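Local coordinates for laccase (Botrytis aclada, PDB 3SQR), which oxidises phenolic compounds such as hydroquinones with its copper centres while reducing dioxygen to water, and probably takes part in lignin degradation and detoxification, at residues N114-E117 with H118-T121; C145-A148 with P149-L153; E212-D215 with T216-G220; A529-A532 with S533-L536. All coordinates share one frame; numbering follows the deposited sequence.

Interaction 1. Residues N114-E117 with H118-T121. With NAG (2-acetamido-2-deoxy-beta-D-glucopyranose), chain H; NAG (2-acetamido-2-deoxy-beta-D-glucopyranose), chain B.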
# COMPACT_ATOMS: atom_id res chain seq x y z
N ASN A 114 -0.51 -19.86 -8.00
CA ASN A 114 -1.62 -19.24 -8.66
C ASN A 114 -2.66 -20.28 -8.99
O ASN A 114 -2.54 -20.97 -9.97
CB ASN A 114 -1.23 -18.52 -9.98
CG ASN A 114 -2.36 -17.83 -10.60
OD1 ASN A 114 -3.47 -17.79 -10.05
ND2 ASN A 114 -2.09 -17.16 -11.77
N ASN A 115 -3.72 -20.30 -8.21
CA ASN A 115 -4.85 -21.18 -8.49
C ASN A 115 -6.07 -20.51 -9.12
O ASN A 115 -7.19 -21.04 -9.05
CB ASN A 115 -5.21 -21.98 -7.24
CG ASN A 115 -4.17 -23.01 -6.92
OD1 ASN A 115 -3.75 -23.81 -7.81
ND2 ASN A 115 -3.67 -22.96 -5.68
N LEU A 116 -5.86 -19.35 -9.74
CA LEU A 116 -6.84 -18.75 -10.59
C LEU A 116 -6.71 -19.47 -11.93
O LEU A 116 -5.63 -19.98 -12.24
CB LEU A 116 -6.56 -17.27 -10.80
CG LEU A 116 -6.55 -16.46 -9.49
CD1 LEU A 116 -6.02 -15.05 -9.93
CD2 LEU A 116 -7.91 -16.45 -8.78
N GLU A 117 -7.81 -19.52 -12.66
CA GLU A 117 -7.76 -20.12 -13.98
C GLU A 117 -7.43 -19.14 -15.10
O GLU A 117 -6.80 -19.53 -16.09
CB GLU A 117 -9.12 -20.77 -14.29
CG GLU A 117 -9.36 -22.05 -13.50
CD GLU A 117 -10.22 -23.03 -14.28
OE1 GLU A 117 -11.29 -22.62 -14.82
OE2 GLU A 117 -9.78 -24.21 -14.39
N HIS A 118 -7.84 -17.88 -14.96
CA HIS A 118 -7.90 -16.93 -16.10
C HIS A 118 -7.12 -15.62 -15.91
O HIS A 118 -7.33 -14.67 -16.64
CB HIS A 118 -9.38 -16.62 -16.45
CG HIS A 118 -10.17 -17.84 -16.79
ND1 HIS A 118 -9.74 -18.78 -17.70
CD2 HIS A 118 -11.36 -18.29 -16.33
CE1 HIS A 118 -10.63 -19.76 -17.78
NE2 HIS A 118 -11.63 -19.48 -16.96
N ASN A 119 -6.29 -15.54 -14.86
CA ASN A 119 -5.35 -14.42 -14.68
C ASN A 119 -4.01 -14.99 -14.28
O ASN A 119 -3.95 -15.96 -13.50
CB ASN A 119 -5.73 -13.47 -13.50
CG ASN A 119 -6.89 -12.58 -13.71
OD1 ASN A 119 -7.29 -11.94 -12.77
ND2 ASN A 119 -7.45 -12.48 -14.92
N GLY A 120 -2.93 -14.38 -14.75
CA GLY A 120 -1.65 -14.42 -14.05
C GLY A 120 -1.85 -13.76 -12.68
O GLY A 120 -2.87 -13.19 -12.40
N THR A 121 -0.79 -13.77 -11.90
CA THR A 121 -0.78 -12.99 -10.66
C THR A 121 0.68 -12.71 -10.30
O THR A 121 1.60 -13.29 -10.81
CB THR A 121 -1.53 -13.69 -9.55
OG1 THR A 121 -1.83 -12.73 -8.50
CG2 THR A 121 -0.73 -14.87 -8.96
C1 NAG H . -13.01 -16.93 -11.33
C2 NAG H . -12.51 -16.80 -12.74
C3 NAG H . -13.61 -16.25 -13.61
C4 NAG H . -14.88 -17.10 -13.53
C5 NAG H . -15.23 -17.22 -12.06
C6 NAG H . -16.48 -18.09 -11.91
C7 NAG H . -10.22 -16.05 -12.84
C8 NAG H . -9.35 -14.83 -12.80
N2 NAG H . -11.47 -15.79 -12.75
O3 NAG H . -13.12 -16.15 -14.92
O4 NAG H . -15.92 -16.40 -14.21
O5 NAG H . -14.13 -17.82 -11.39
O6 NAG H . -16.15 -19.39 -12.33
O7 NAG H . -9.75 -17.16 -12.94
C1 NAG B . -8.57 -11.63 -15.15
C2 NAG B . -8.73 -10.91 -16.46
C3 NAG B . -9.98 -10.05 -16.63
C4 NAG B . -11.16 -10.92 -16.32
C5 NAG B . -10.95 -11.65 -14.97
C6 NAG B . -11.98 -12.74 -14.72
C7 NAG B . -6.42 -10.74 -17.32
C8 NAG B . -5.35 -9.72 -17.65
N2 NAG B . -7.55 -10.18 -16.84
O3 NAG B . -9.97 -9.54 -17.96
O4 NAG B . -12.34 -10.19 -16.18
O5 NAG B . -9.73 -12.35 -14.91
O6 NAG B . -12.06 -12.96 -13.34
O7 NAG B . -6.22 -11.93 -17.53
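The chain doubles back between N114 and T121. The runs 114-117 and 118-121 point 162° apart, and the CA atoms of N114 and T121 lie 6.6 Å apart. This is the loop that joins strand 107-114 to strand 123-125 in a cupredoxin-like domain, and it begins with an Asx turn. N114 OD1 accepts a hydrogen bond from the backbone N of L116 at 2.9 Å, from above the carbonyl plane. At the other end of this amide, N114 ND2 donates to N119 O at 2.8 Å, in the carbonyl plane and on a lone pair. A chi1 of -177° swings the N114 amide across the fold of the chain. ND2 also donates to I147 O; with OD1 held by L116 N, both ends of the amide are bonded. T121 CG2 packs against N114 CB and CG. Its hydroxyl bonds Q174 instead. L116 CD1 touches N119 CB. N119 is glycosylated, its ND2 bonded to C1 of a NAG. O7 of a second NAG accepts a hydrogen bond from the backbone N of H118, and a weak one from E117 N. E117 CB sits over the H118 ring, 3.8 Å from its centroid and almost on the ring normal.

Interaction 2. Residues C145-A148 with P149-L153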
# COMPACT_ATOMS: atom_id res chain seq x y z
N CYS A 145 7.84 -11.89 -14.67
CA CYS A 145 6.70 -12.24 -15.45
C CYS A 145 5.61 -12.65 -14.43
O CYS A 145 5.94 -13.12 -13.34
CB CYS A 145 6.95 -13.43 -16.36
SG CYS A 145 8.15 -13.04 -17.70
N PRO A 146 4.36 -12.56 -14.86
CA PRO A 146 3.31 -13.07 -14.04
C PRO A 146 3.47 -14.56 -13.79
O PRO A 146 4.03 -15.32 -14.60
CB PRO A 146 2.06 -12.74 -14.81
CG PRO A 146 2.46 -11.63 -15.74
CD PRO A 146 3.82 -11.97 -16.09
N ILE A 147 2.97 -14.97 -12.64
CA ILE A 147 2.85 -16.39 -12.30
C ILE A 147 1.63 -16.95 -13.05
O ILE A 147 0.47 -16.50 -12.87
CB ILE A 147 2.58 -16.62 -10.79
CG1 ILE A 147 3.66 -15.91 -9.96
CG2 ILE A 147 2.57 -18.15 -10.48
CD1 ILE A 147 3.32 -15.79 -8.40
N ALA A 148 1.87 -17.89 -13.95
CA ALA A 148 0.77 -18.41 -14.71
C ALA A 148 -0.16 -19.26 -13.83
O ALA A 148 0.29 -19.82 -12.86
CB ALA A 148 1.33 -19.30 -15.89
N PRO A 149 -1.43 -19.38 -14.21
CA PRO A 149 -2.35 -20.33 -13.60
C PRO A 149 -1.71 -21.69 -13.43
O PRO A 149 -1.09 -22.27 -14.38
CB PRO A 149 -3.55 -20.33 -14.55
CG PRO A 149 -3.63 -18.94 -14.98
CD PRO A 149 -2.15 -18.59 -15.21
N GLY A 150 -1.77 -22.16 -12.19
CA GLY A 150 -1.21 -23.46 -11.80
C GLY A 150 0.27 -23.44 -11.49
O GLY A 150 0.77 -24.43 -10.98
N ASP A 151 1.00 -22.34 -11.77
CA ASP A 151 2.37 -22.29 -11.43
C ASP A 151 2.53 -21.75 -9.98
O ASP A 151 1.60 -21.17 -9.41
CB ASP A 151 3.10 -21.40 -12.41
CG ASP A 151 4.58 -21.60 -12.39
OD1 ASP A 151 5.05 -22.60 -11.81
OD2 ASP A 151 5.31 -20.75 -12.98
N THR A 152 3.72 -21.95 -9.46
CA THR A 152 4.17 -21.49 -8.16
C THR A 152 5.45 -20.67 -8.29
O THR A 152 6.38 -21.05 -9.04
CB THR A 152 4.37 -22.67 -7.18
OG1 THR A 152 3.11 -23.35 -7.05
CG2 THR A 152 4.89 -22.14 -5.78
N LEU A 153 5.52 -19.57 -7.52
CA LEU A 153 6.72 -18.81 -7.42
C LEU A 153 6.96 -18.66 -5.96
O LEU A 153 6.07 -18.22 -5.28
CB LEU A 153 6.56 -17.43 -8.01
CG LEU A 153 7.78 -16.53 -7.91
CD1 LEU A 153 9.15 -17.15 -8.37
CD2 LEU A 153 7.44 -15.20 -8.64
O HOH W 1 4.57 -18.60 -14.34
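D151 OD2 is gripped by a water and by the side-chain amide of N563 on helix 551-567. The water accepts a hydrogen bond from A148 N and lies 2.6 Å from D151 OD2. It spans a type II beta turn, A148 to D151, that leads into strand 152-158 of a cupredoxin-like domain. A148 O closes the turn by accepting a hydrogen bond from the backbone N of D151 at 2.8 Å. P149 and G150 fill its two corners. G150 has a positive phi of 84°, which suits a glycine. The other carboxylate oxygen, OD1, takes a weak bond from the backbone N of T152, so both oxygens of D151 are engaged. A chi1 of -163° brings the carboxylate to the water and to T152 N. Separately, D151 CB rests beside A148 O at 3.3 Å. I147 supplies the apolar side. Its CG2 meets the D151 carbonyl O at 3.3 Å. Its other branch crosses the L153 side chain at about a right angle. L153 also packs on I556 and T560 of helix 551-567, and C145 is tied to that helix by its disulfide to C561. Across the apolar contact, I147 CD1 lies 3.7 Å from L153 CB.

Interaction 3. Residues E212-D215 with T216-G220. With NAG (2-acetamido-2-deoxy-beta-D-glucopyranose), chain C; BMA (beta-D-mannopyranose), chain D.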
# COMPACT_ATOMS: atom_id res chain seq x y z
N GLU A 212 -15.31 -6.48 -13.78
CA GLU A 212 -16.56 -6.22 -14.51
C GLU A 212 -16.82 -4.76 -14.77
O GLU A 212 -17.62 -4.39 -15.68
CB GLU A 212 -17.72 -6.84 -13.74
CG GLU A 212 -17.51 -8.33 -13.73
CD GLU A 212 -18.74 -9.16 -13.75
OE1 GLU A 212 -19.68 -8.83 -12.98
OE2 GLU A 212 -18.71 -10.20 -14.46
N ILE A 213 -16.17 -3.89 -14.01
CA ILE A 213 -16.45 -2.48 -14.10
C ILE A 213 -15.28 -1.68 -14.68
O ILE A 213 -15.38 -0.45 -14.81
CB ILE A 213 -16.94 -1.94 -12.75
CG1 ILE A 213 -16.09 -2.43 -11.62
CG2 ILE A 213 -18.34 -2.55 -12.42
CD1 ILE A 213 -16.56 -1.98 -10.25
N TRP A 214 -14.18 -2.35 -15.01
CA TRP A 214 -13.00 -1.66 -15.51
C TRP A 214 -13.30 -1.00 -16.85
O TRP A 214 -12.85 0.12 -17.13
CB TRP A 214 -11.85 -2.65 -15.65
CG TRP A 214 -10.74 -2.28 -16.56
CD1 TRP A 214 -10.39 -2.96 -17.69
CD2 TRP A 214 -9.86 -1.15 -16.49
NE1 TRP A 214 -9.36 -2.35 -18.30
CE2 TRP A 214 -9.00 -1.23 -17.59
CE3 TRP A 214 -9.71 -0.09 -15.61
CZ2 TRP A 214 -8.01 -0.29 -17.83
CZ3 TRP A 214 -8.75 0.86 -15.88
CH2 TRP A 214 -7.88 0.72 -16.95
N ASP A 215 -14.05 -1.69 -17.71
CA ASP A 215 -14.35 -1.05 -19.01
C ASP A 215 -15.14 0.26 -18.87
O ASP A 215 -14.89 1.23 -19.60
CB ASP A 215 -15.01 -2.06 -19.98
CG ASP A 215 -14.07 -3.11 -20.43
OD1 ASP A 215 -12.91 -2.79 -20.78
OD2 ASP A 215 -14.46 -4.30 -20.47
N THR A 216 -16.04 0.33 -17.90
CA THR A 216 -16.68 1.62 -17.57
C THR A 216 -15.67 2.56 -16.91
O THR A 216 -15.55 3.73 -17.29
CB THR A 216 -17.85 1.45 -16.64
OG1 THR A 216 -18.77 0.53 -17.24
CG2 THR A 216 -18.53 2.80 -16.35
N ALA A 217 -14.91 2.02 -15.94
CA ALA A 217 -14.02 2.90 -15.16
C ALA A 217 -13.03 3.58 -16.07
O ALA A 217 -12.70 4.74 -15.90
CB ALA A 217 -13.28 2.12 -14.03
N ARG A 218 -12.55 2.86 -17.06
CA ARG A 218 -11.49 3.39 -17.88
C ARG A 218 -11.96 4.46 -18.90
O ARG A 218 -11.14 5.04 -19.58
CB ARG A 218 -10.77 2.29 -18.60
CG ARG A 218 -11.50 1.70 -19.76
CD ARG A 218 -10.83 0.45 -20.14
NE ARG A 218 -11.26 -0.04 -21.46
CZ ARG A 218 -10.60 -0.95 -22.14
NH1 ARG A 218 -9.49 -1.49 -21.66
NH2 ARG A 218 -11.04 -1.32 -23.34
N LEU A 219 -13.26 4.73 -18.96
CA LEU A 219 -13.73 5.89 -19.72
C LEU A 219 -13.31 7.18 -19.02
O LEU A 219 -13.39 8.28 -19.59
CB LEU A 219 -15.26 5.82 -19.90
CG LEU A 219 -15.83 4.59 -20.63
CD1 LEU A 219 -17.41 4.64 -20.78
CD2 LEU A 219 -15.18 4.33 -21.96
N GLY A 220 -12.91 7.08 -17.75
CA GLY A 220 -12.31 8.22 -17.02
C GLY A 220 -12.74 8.42 -15.59
O GLY A 220 -12.04 9.09 -14.78
C1 NAG C . -13.19 -9.98 -17.32
C2 NAG C . -14.60 -9.79 -16.83
C3 NAG C . -15.52 -9.40 -17.97
C4 NAG C . -14.88 -8.28 -18.82
C5 NAG C . -13.47 -8.63 -19.20
C6 NAG C . -12.71 -7.58 -20.04
C7 NAG C . -15.29 -11.20 -14.95
C8 NAG C . -15.80 -12.57 -14.54
N2 NAG C . -15.05 -11.04 -16.23
O3 NAG C . -16.68 -8.93 -17.37
O4 NAG C . -15.62 -8.07 -20.02
O5 NAG C . -12.77 -8.82 -17.97
O6 NAG C . -12.77 -6.38 -19.35
O7 NAG C . -15.15 -10.29 -14.18
C1 BMA D . -16.33 -6.83 -19.94
C2 BMA D . -16.74 -6.49 -21.38
C3 BMA D . -17.69 -5.31 -21.29
C4 BMA D . -18.87 -5.49 -20.35
C5 BMA D . -18.50 -6.03 -18.94
C6 BMA D . -19.60 -6.87 -18.24
O2 BMA D . -17.35 -7.65 -21.90
O3 BMA D . -18.08 -5.00 -22.62
O4 BMA D . -19.45 -4.22 -20.17
O5 BMA D . -17.44 -6.98 -19.09
O6 BMA D . -20.92 -6.42 -17.99
O HOH W 2 -17.34 -2.24 -17.27
O HOH W 3 -13.54 1.21 -22.17
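W214 and R218 make the tight part of this contact, at the C-terminal end of helix 210-217. R218 CB lies over the six-membered ring of W214, 3.6 Å from its centroid, in a CH-pi contact. CD of R218 follows over the same face, nearer the rim. The R218 chain leaves with CG between its backbone N and carbonyl carbon (chi1 76°), then runs extended across the indole at about a right angle. The W214 NE1 bonds the D576 carbonyl. In the backbone, R218 N donates to W214 O at 2.8 Å and A217 N to I213 O. A type I turn from A217 to G220 ends the helix, and G220 has positive phi. The D215 side is looser and carries water and sugar. D215 OD1 sits over the face of the R218 guanidinium, 3.3 Å from NE. No N-H points at it, so this salt bridge rests on charge alone. A water lies at the guanidinium edge and links R218 NE to D215 O. Another water joins E212 O to T216 N. The glycan reaches the same carboxylate: the O6 hydroxyl of a NAG donates to D215 OD2 at 2.9 Å.

Interaction 4. Residues A529-A532 with S533-L536. With CU (copper (II) ion), chain E.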
# COMPACT_ATOMS: atom_id res chain seq x y z
N ALA A 529 -6.11 2.18 -7.79
CA ALA A 529 -5.94 1.08 -8.68
C ALA A 529 -6.34 1.44 -10.10
O ALA A 529 -5.65 1.05 -11.02
CB ALA A 529 -6.73 -0.20 -8.18
N TRP A 530 -7.44 2.19 -10.25
CA TRP A 530 -7.80 2.65 -11.58
C TRP A 530 -6.70 3.44 -12.23
O TRP A 530 -6.46 3.22 -13.43
CB TRP A 530 -9.07 3.47 -11.57
CG TRP A 530 -10.21 2.89 -10.80
CD1 TRP A 530 -10.83 3.44 -9.75
CD2 TRP A 530 -10.90 1.66 -11.08
NE1 TRP A 530 -11.87 2.65 -9.34
CE2 TRP A 530 -11.94 1.57 -10.18
CE3 TRP A 530 -10.80 0.71 -12.11
CZ2 TRP A 530 -12.85 0.51 -10.20
CZ3 TRP A 530 -11.67 -0.33 -12.12
CH2 TRP A 530 -12.68 -0.41 -11.16
N HIS A 531 -6.04 4.32 -11.47
CA HIS A 531 -5.01 5.21 -12.02
C HIS A 531 -3.77 4.43 -12.38
O HIS A 531 -3.20 4.62 -13.46
CB HIS A 531 -4.69 6.34 -11.05
CG HIS A 531 -5.86 7.26 -10.81
ND1 HIS A 531 -5.79 8.36 -10.01
CD2 HIS A 531 -7.14 7.20 -11.26
CE1 HIS A 531 -6.96 8.97 -9.99
NE2 HIS A 531 -7.80 8.29 -10.77
N ALA A 532 -3.40 3.49 -11.54
CA ALA A 532 -2.32 2.57 -11.88
C ALA A 532 -2.59 1.84 -13.16
O ALA A 532 -1.74 1.76 -14.05
CB ALA A 532 -2.05 1.56 -10.68
N SER A 533 -3.79 1.30 -13.27
CA SER A 533 -4.20 0.55 -14.47
C SER A 533 -4.25 1.44 -15.74
O SER A 533 -3.95 0.95 -16.87
CB SER A 533 -5.54 -0.07 -14.24
OG SER A 533 -5.34 -1.29 -13.55
N GLU A 534 -4.54 2.72 -15.52
CA GLU A 534 -4.52 3.79 -16.53
C GLU A 534 -3.15 4.36 -16.80
O GLU A 534 -3.03 5.38 -17.47
CB GLU A 534 -5.53 4.86 -16.10
CG GLU A 534 -6.94 4.35 -16.25
CD GLU A 534 -7.97 4.99 -15.39
OE1 GLU A 534 -7.68 6.00 -14.73
OE2 GLU A 534 -9.13 4.46 -15.37
N GLY A 535 -2.10 3.73 -16.27
CA GLY A 535 -0.78 4.13 -16.55
C GLY A 535 -0.14 5.27 -15.79
O GLY A 535 0.92 5.79 -16.24
N LEU A 536 -0.66 5.65 -14.63
CA LEU A 536 -0.03 6.67 -13.86
C LEU A 536 1.11 6.11 -13.06
O LEU A 536 0.99 5.82 -11.88
CB LEU A 536 -1.04 7.37 -12.88
CG LEU A 536 -0.73 8.81 -12.58
CD1 LEU A 536 -1.88 9.44 -11.79
CD2 LEU A 536 0.54 8.97 -11.82
CU CU E . -4.08 8.77 -9.01
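H531 turns its ring to the copper with CG opposite its carbonyl carbon (chi1 -65°), and chi2 of -178° presents ND1 to the metal. In L536, chi1 of -150° directs the side chain to the same site. These two residues are joined by a Schellman motif that ends helix 529-533. G535, with positive phi, is its C-prime residue. L536 N donates to H531 O at 3.0 Å in a nearly straight bond, and G535 N donates to A532 O. The turn thus ties the helix end to the start of strand 537-542. The copper is the type 1 centre of a multicopper oxidase. H531 ND1 binds it at 2.0 Å, and H463 and C526 complete the set of protein ligands. E534 extends back over the helix end. Its CG and CD lie against W530 O, and its OE1 is 3.7 Å from H531 CD2. OE1 also takes a weak bond from W404 NE1. S533 OG bonds D577 in the C-terminal tail. On the copper side, L536 CD1 lies 3.6 Å from the metal.

How the interactions relate
Along the chain the order is interaction 1, 2, 3, 4, and they form two pairs. Interactions 1 and 2 lie in the first cupredoxin-like domain, with centres 7 Å apart. Their loops join directly: T121 O meets I147 N at 2.8 Å, a probable hydrogen bond. They flank neighbouring strands 107-114 and 152-158 of one sheet. Interactions 3 and 4 have centres 11 Å apart but belong to the second and third cupredoxin-like domains. Helix 210-217 packs on helix 529-533, with A217 CB 3.4 Å from W530 CE3. This joins the helix that the N119 glycan rests on to the type 1 copper region. The protein segments of the two pairs do not touch, but the glycan attached to N119 in interaction 1 reaches D215 in interaction 3.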